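TerD domain-containing protein (Streptomyces coelicolor A3, PDB 2QZ7) is of unknown function but belongs to the TerD family, named for tellurium resistance, and binds sodium ions. Local coordinates at residues A[118-122]-A[123-127]. Numbering follows the deposited sequence.
Sequences GHKTF and DDVSN. With NA (sodium ion), chain E.
The D124 carboxylate lies against the backbone and hydroxyl of T121, at the start of two overlapping type I beta turns in the loop that leads from strand 104-113 to strand 129-134 of this two-sheet TerD domain. T121 N donates to D124 OD2 at 2.7 Å, nearly straight at 171°, from the anti side and 24° out of the carboxylate plane. This side-chain-to-backbone bond resembles half of a capping box, at a turn instead of a helix. The reciprocal bond, D124 N to T121 OG1, is not formed (3.6 Å); OG1 is hydrogen-bonded to A148 O. With chi1 of D124 at -56°, CG stands beside its own backbone N, which lets OD2 fold back over T121.

Helical backbone angles at F122, D123 and D124 define the turns, while their closing bonds are weak: D124 N to T121 O is bent, at 3.1 Å, and V125 N to F122 O is 3.4 Å. On the flank, K120 CG packs 4.0 Å from D124 CB, and V125 CG2 rests 3.6 Å from T121 O. The F122 ring leaves the turn to stack on F144 and touch V111 and I113 of strand 104-113. The second turn, followed by the extended V125, lets two carbonyl oxygens converge on a sodium ion that T128 OG1 and a water also bind: F122 O at 2.1 Å and V125 O at 2.4 Å.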
loop_
_atom_site.group_PDB
_atom_site.type_symbol
_atom_site.label_atom_id
_atom_site.label_comp_id
_atom_site.label_asym_id
_atom_site.label_seq_id
_atom_site.Cartn_x
_atom_site.Cartn_y
_atom_site.Cartn_z
ATOM N N GLY A 118 -18.054 0.740 -11.032
ATOM C CA GLY A 118 -19.009 0.556 -9.936
ATOM C C GLY A 118 -18.355 0.283 -8.585
ATOM O O GLY A 118 -17.167 -0.087 -8.519
ATOM N N HIS A 119 -19.143 0.455 -7.516
ATOM C CA HIS A 119 -18.696 0.243 -6.128
ATOM C C HIS A 119 -18.132 -1.164 -5.888
ATOM O O HIS A 119 -18.870 -2.149 -5.935
ATOM C CB HIS A 119 -19.824 0.570 -5.124
ATOM C CG HIS A 119 -19.486 0.265 -3.690
ATOM N ND1 HIS A 119 -18.570 0.997 -2.959
ATOM C CD2 HIS A 119 -19.952 -0.692 -2.853
ATOM C CE1 HIS A 119 -18.484 0.503 -1.738
ATOM N NE2 HIS A 119 -19.314 -0.524 -1.648
ATOM N N LYS A 120 -16.825 -1.251 -5.620
ATOM C CA LYS A 120 -16.173 -2.560 -5.520
ATOM C C LYS A 120 -15.257 -2.674 -4.287
ATOM O O LYS A 120 -14.384 -1.839 -4.060
ATOM C CB LYS A 120 -15.425 -2.854 -6.822
ATOM C CG LYS A 120 -14.866 -4.256 -6.972
ATOM C CD LYS A 120 -13.904 -4.340 -8.166
ATOM C CE LYS A 120 -14.680 -4.429 -9.497
ATOM N NZ LYS A 120 -13.750 -4.485 -10.691
ATOM N N THR A 121 -15.483 -3.711 -3.485
ATOM C CA THR A 121 -14.757 -3.887 -2.225
ATOM C C THR A 121 -13.853 -5.135 -2.297
ATOM O O THR A 121 -13.892 -5.877 -3.278
ATOM C CB THR A 121 -15.730 -4.025 -1.055
ATOM O OG1 THR A 121 -16.409 -5.280 -1.165
ATOM C CG2 THR A 121 -16.785 -2.884 -1.045
ATOM N N PHE A 122 -13.057 -5.357 -1.249
ATOM C CA PHE A 122 -12.162 -6.511 -1.150
ATOM C C PHE A 122 -12.919 -7.831 -1.133
ATOM O O PHE A 122 -12.379 -8.869 -1.575
ATOM C CB PHE A 122 -11.232 -6.387 0.070
ATOM C CG PHE A 122 -10.144 -5.366 -0.112
ATOM C CD1 PHE A 122 -8.982 -5.689 -0.807
ATOM C CD2 PHE A 122 -10.282 -4.070 0.400
ATOM C CE1 PHE A 122 -7.975 -4.723 -1.002
ATOM C CE2 PHE A 122 -9.311 -3.108 0.224
ATOM C CZ PHE A 122 -8.117 -3.433 -0.477
ATOM N N ASP A 123 -14.154 -7.782 -0.629
ATOM C CA ASP A 123 -15.067 -8.943 -0.594
ATOM C C ASP A 123 -15.560 -9.358 -1.974
ATOM O O ASP A 123 -15.862 -10.525 -2.180
ATOM C CB ASP A 123 -16.273 -8.688 0.315
ATOM C CG ASP A 123 -16.918 -9.977 0.786
ATOM O OD1 ASP A 123 -16.173 -10.837 1.323
ATOM O OD2 ASP A 123 -18.147 -10.150 0.599
ATOM N N ASP A 124 -15.644 -8.393 -2.897
ATOM C CA ASP A 124 -15.994 -8.627 -4.312
ATOM C C ASP A 124 -14.877 -9.261 -5.171
ATOM O O ASP A 124 -15.123 -9.608 -6.329
ATOM C CB ASP A 124 -16.416 -7.312 -4.978
ATOM C CG ASP A 124 -17.566 -6.634 -4.256
ATOM O OD1 ASP A 124 -18.552 -7.320 -3.894
ATOM O OD2 ASP A 124 -17.499 -5.405 -4.060
ATOM N N VAL A 125 -13.668 -9.391 -4.625
ATOM C CA VAL A 125 -12.503 -9.814 -5.424
ATOM C C VAL A 125 -11.842 -11.034 -4.762
ATOM O O VAL A 125 -11.420 -10.958 -3.591
ATOM C CB VAL A 125 -11.427 -8.665 -5.600
ATOM C CG1 VAL A 125 -10.321 -9.090 -6.601
ATOM C CG2 VAL A 125 -12.068 -7.338 -6.040
ATOM N N SER A 126 -11.754 -12.153 -5.493
ATOM C CA SER A 126 -11.286 -13.410 -4.887
ATOM C C SER A 126 -9.764 -13.540 -4.766
ATOM O O SER A 126 -8.990 -13.039 -5.603
ATOM C CB SER A 126 -11.976 -14.673 -5.477
ATOM O OG SER A 126 -12.093 -14.650 -6.882
ATOM N N ASN A 127 -9.353 -14.145 -3.656
ATOM C CA ASN A 127 -7.963 -14.410 -3.382
ATOM C C ASN A 127 -7.102 -13.167 -3.409
ATOM O O ASN A 127 -6.002 -13.166 -3.965
ATOM C CB ASN A 127 -7.447 -15.489 -4.338
ATOM C CG ASN A 127 -8.048 -16.851 -4.037
ATOM O OD1 ASN A 127 -8.821 -17.408 -4.838
ATOM N ND2 ASN A 127 -7.708 -17.393 -2.866
HETATM NA NA NA E . -11.121 -10.575 -1.264
HETATM O O HOH W 1 -11.093 -10.195 0.895
#